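PDB 6EDI: glucokinase from Leishmania braziliensis MHOM/BR/75/M2904, which probably phosphorylates D-glucose with ATP as phosphate donor, as a dimeric glucokinase of the actin-like ATPase clan, captured here in an open conformation. Local coordinates for residues 65-70 / 165-170; 112-117 / 405-410. All coordinates share one frame; numbering follows the deposited sequence.

Contact 1 (65-70 / 165-170); sequences SGLHII and VLALSN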
# COMPACT_ATOMS: atom_id res chain seq x y z
N SER A 65 -12.88 16.59 20.49
CA SER A 65 -11.79 16.23 21.41
C SER A 65 -10.92 17.38 21.88
O SER A 65 -10.51 17.41 23.04
CB SER A 65 -10.93 15.11 20.82
OG SER A 65 -9.70 14.97 21.51
N GLY A 66 -10.65 18.35 21.01
CA GLY A 66 -9.66 19.35 21.32
C GLY A 66 -8.30 18.67 21.39
O GLY A 66 -8.08 17.75 22.18
N LEU A 67 -7.39 19.09 20.53
CA LEU A 67 -6.06 18.53 20.55
C LEU A 67 -5.16 19.68 20.91
O LEU A 67 -5.37 20.78 20.42
CB LEU A 67 -5.71 17.97 19.17
CG LEU A 67 -6.52 16.74 18.73
CD1 LEU A 67 -6.32 16.44 17.26
CD2 LEU A 67 -6.13 15.54 19.57
N HIS A 68 -4.19 19.44 21.80
CA HIS A 68 -3.27 20.49 22.21
C HIS A 68 -1.83 20.08 21.91
O HIS A 68 -1.44 18.93 22.11
CB HIS A 68 -3.43 20.82 23.70
CG HIS A 68 -4.76 21.41 24.06
ND1 HIS A 68 -5.43 21.09 25.22
CD2 HIS A 68 -5.55 22.29 23.40
CE1 HIS A 68 -6.58 21.75 25.26
NE2 HIS A 68 -6.67 22.48 24.17
N ILE A 69 -1.05 21.03 21.41
CA ILE A 69 0.37 20.80 21.19
C ILE A 69 1.15 21.98 21.76
O ILE A 69 0.71 23.13 21.67
CB ILE A 69 0.72 20.62 19.68
CG1 ILE A 69 -0.16 19.52 19.06
CG2 ILE A 69 2.18 20.25 19.49
CD1 ILE A 69 0.06 19.29 17.55
N ILE A 70 2.27 21.67 22.39
CA ILE A 70 3.23 22.68 22.80
C ILE A 70 4.56 22.27 22.22
O ILE A 70 4.94 21.12 22.35
CB ILE A 70 3.39 22.72 24.32
CG1 ILE A 70 2.10 23.16 24.99
CG2 ILE A 70 4.51 23.69 24.69
CD1 ILE A 70 1.61 24.49 24.56
N VAL A 165 -4.30 13.41 9.95
CA VAL A 165 -5.66 13.34 9.44
C VAL A 165 -6.47 12.42 10.33
O VAL A 165 -7.60 12.74 10.71
CB VAL A 165 -5.69 12.78 8.02
CG1 VAL A 165 -7.13 12.66 7.53
CG2 VAL A 165 -4.87 13.67 7.10
N LEU A 166 -5.88 11.27 10.66
CA LEU A 166 -6.55 10.30 11.53
C LEU A 166 -6.80 10.93 12.89
O LEU A 166 -7.88 10.77 13.47
CB LEU A 166 -5.68 9.06 11.70
CG LEU A 166 -6.22 8.07 12.73
CD1 LEU A 166 -7.57 7.53 12.27
CD2 LEU A 166 -5.23 6.95 12.94
N ALA A 167 -5.81 11.65 13.40
CA ALA A 167 -5.93 12.29 14.70
C ALA A 167 -7.12 13.25 14.70
O ALA A 167 -7.94 13.24 15.62
CB ALA A 167 -4.66 13.00 15.07
N LEU A 168 -7.20 14.08 13.66
CA LEU A 168 -8.30 15.03 13.54
C LEU A 168 -9.64 14.31 13.46
O LEU A 168 -10.64 14.76 14.04
CB LEU A 168 -8.12 15.90 12.29
CG LEU A 168 -6.95 16.88 12.28
CD1 LEU A 168 -6.71 17.44 10.88
CD2 LEU A 168 -7.24 18.00 13.26
N SER A 169 -9.65 13.20 12.74
CA SER A 169 -10.85 12.40 12.57
C SER A 169 -11.34 11.83 13.91
O SER A 169 -12.50 12.00 14.27
CB SER A 169 -10.59 11.26 11.58
OG SER A 169 -11.78 10.56 11.30
N ASN A 170 -10.44 11.14 14.62
CA ASN A 170 -10.80 10.54 15.91
C ASN A 170 -11.22 11.60 16.92
O ASN A 170 -11.99 11.34 17.84
CB ASN A 170 -9.63 9.73 16.47
CG ASN A 170 -9.38 8.47 15.69
OD1 ASN A 170 -10.26 7.99 14.97
ND2 ASN A 170 -8.16 7.93 15.80

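Contact 2 (112-117 / 405-410); sequences SGAVSV and LGFGSQ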
# COMPACT_ATOMS: atom_id res chain seq x y z
N SER A 112 4.14 7.60 23.80
CA SER A 112 4.82 7.37 22.54
C SER A 112 5.68 8.57 22.19
O SER A 112 5.50 9.67 22.73
CB SER A 112 3.83 7.17 21.40
OG SER A 112 3.07 8.34 21.19
N GLY A 113 6.59 8.36 21.26
CA GLY A 113 7.39 9.43 20.70
C GLY A 113 7.55 9.19 19.22
O GLY A 113 7.62 8.04 18.76
N ALA A 114 7.58 10.27 18.45
CA ALA A 114 7.68 10.15 17.00
C ALA A 114 8.43 11.33 16.41
O ALA A 114 8.31 12.45 16.91
CB ALA A 114 6.30 10.06 16.38
N VAL A 115 9.16 11.08 15.33
CA VAL A 115 9.83 12.17 14.63
C VAL A 115 9.49 12.11 13.16
O VAL A 115 9.79 11.12 12.49
CB VAL A 115 11.36 12.13 14.80
CG1 VAL A 115 12.00 13.36 14.11
CG2 VAL A 115 11.73 12.12 16.27
N SER A 116 8.83 13.17 12.67
CA SER A 116 8.56 13.34 11.25
C SER A 116 9.78 13.99 10.62
O SER A 116 10.22 15.06 11.07
CB SER A 116 7.35 14.25 11.03
OG SER A 116 7.06 14.41 9.65
N VAL A 117 10.34 13.34 9.60
CA VAL A 117 11.53 13.85 8.92
C VAL A 117 11.29 13.96 7.42
O VAL A 117 10.57 13.14 6.84
CB VAL A 117 12.78 12.98 9.20
CG1 VAL A 117 13.14 13.05 10.67
CG2 VAL A 117 12.54 11.53 8.78
N LEU A 405 1.03 12.37 17.34
CA LEU A 405 0.01 11.88 18.26
C LEU A 405 -0.78 10.73 17.63
O LEU A 405 -1.07 9.71 18.29
CB LEU A 405 -0.95 13.02 18.68
CG LEU A 405 -2.10 12.68 19.64
CD1 LEU A 405 -2.38 13.82 20.62
CD2 LEU A 405 -3.38 12.35 18.88
N GLY A 406 -1.14 10.91 16.36
CA GLY A 406 -1.94 9.92 15.66
C GLY A 406 -1.24 8.57 15.69
O GLY A 406 -1.87 7.56 15.95
N PHE A 407 0.06 8.59 15.45
CA PHE A 407 0.88 7.40 15.55
C PHE A 407 0.72 6.74 16.91
O PHE A 407 0.37 5.56 17.00
CB PHE A 407 2.35 7.75 15.33
CG PHE A 407 3.28 6.63 15.68
CD1 PHE A 407 3.49 5.59 14.77
CD2 PHE A 407 3.93 6.60 16.91
CE1 PHE A 407 4.36 4.55 15.08
CE2 PHE A 407 4.79 5.56 17.23
CZ PHE A 407 5.01 4.53 16.31
N GLY A 408 0.98 7.50 17.97
CA GLY A 408 0.90 6.99 19.32
C GLY A 408 -0.45 6.40 19.67
O GLY A 408 -0.53 5.40 20.37
N SER A 409 -1.51 7.02 19.17
CA SER A 409 -2.88 6.63 19.51
C SER A 409 -3.25 5.26 18.93
O SER A 409 -4.16 4.59 19.42
CB SER A 409 -3.87 7.71 19.04
OG SER A 409 -4.05 7.66 17.63
N GLN A 410 -2.53 4.85 17.89
CA GLN A 410 -2.81 3.58 17.23
C GLN A 410 -1.95 2.44 17.75
O GLN A 410 -1.97 1.34 17.20
CB GLN A 410 -2.60 3.71 15.71
CG GLN A 410 -3.60 4.63 15.05
CD GLN A 410 -5.02 4.33 15.51
OE1 GLN A 410 -5.57 3.25 15.24
NE2 GLN A 410 -5.62 5.27 16.22

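Contact 1 (65-70 / 165-170)
Leu67, at the start of strand 67-75, reaches the last turn of helix 157-170 through one methyl group. The apolar contacts all converge on its CD1, which lies 4.4 Å from Ala167 CB and 4.4 Å from Leu168 CD2. The same methyl rests over the helix backbone, CD1 standing 3.9 Å from Ala167 O. Leu67 carries CG anti to its carbonyl carbon (chi1 -68°), and the extended second torsion then sends CD1 on to the helix. On the other side, the CB of Leu168 points away from the strand, and it is CD2 that comes back to meet Leu67 CD1.

No hydrogen bond joins 65-70 to 165-170. Polar links run to the surroundings instead: Ser65 makes a backbone bond with Ala171, just beyond the helix end, Leu67 pairs through its backbone with Met15 and Gln17, and Ser169 OG bonds to Ile200 N.

This is helix-on-sheet packing of an alpha/beta domain, beside the outermost strand 16-20, whose Val16 touches Leu168; Leu402 of helix 399-409 also packs on Leu67. Buried area is modest, 121 Å² over both sides. With apolar side chains meeting and no hydrogen bond between the segments, the contact depends on shape and burial.

Contact 2 (112-117 / 405-410)
Ser112 on strand 110-117 meets Gly408 in helix 399-409, the hydroxyl facing bare backbone: Ser112 OG lies 3.2 Å from Gly408 CA and Ser112 CB 3.6 Å from the same CA, in a residue with no side chain. Ser112 OG sits between its own backbone N and carbonyl carbon (chi1 64°), and it is buried here with no hydrogen-bond partner in the model.

The preceding residue, Phe407, packs against Gly113 and Ala114. Its CD2 is 4.2 Å from Ala114 CB and its CE2 is 4.1 Å from Gly113 O, both approaching the ring obliquely. With CG anti to the backbone N (chi1 169°), the ring extends from the helix to the strand. No hydrogen bond crosses between the segments.

Farther out, Ala153 and Leu155 of strand 152-156 pack on the Phe407 side chain, as does Val224 of the second subunit. The strand is fixed by backbone bonds from Ser112 and Ala114 to Val43 and from Val115 to Ala153 and Leu155. Beside these residues Ser409 OG donates to Gly406 O at 2.8 Å and accepts from Gln410 NE2 at 3.2 Å.

The segment axes approach to 7.7 Å and run at 139°, closer to antiparallel than to perpendicular. The helix packs on a sheet whose strands 67-75, 51-58, 41-48, 110-117 and 152-156, the first three antiparallel to their neighbours and the last two parallel to 41-48, follow the 3-2-1-4-5 order of the ribonuclease H-like fold of the sugar kinase/actin/Hsp70 superfamily.

How the contacts relate
Contacts 1 and 2 lie with their centres about 12 Å apart, on the same side of the chain's centre, and both involve the mixed sheet that contains strands 67-75 and 110-117. They also touch directly where helix 157-170 meets 405-410: Leu166 CD2 is 3.5 Å from Gln410 CG, and Ala167 CB lies 4.1 Å from Leu405 CD2. Ala167 thus serves both. Along the chain the segments alternate, 65-70, 112-117, 165-170 and 405-410. Of the two, contact 2 alone reaches the second subunit, through Phe407. Its strand also leads toward the probable active site: Ser116 is hydrogen-bonded to Asp46, which opens the DVGGT sequence that in this superfamily probably forms a phosphate-binding loop.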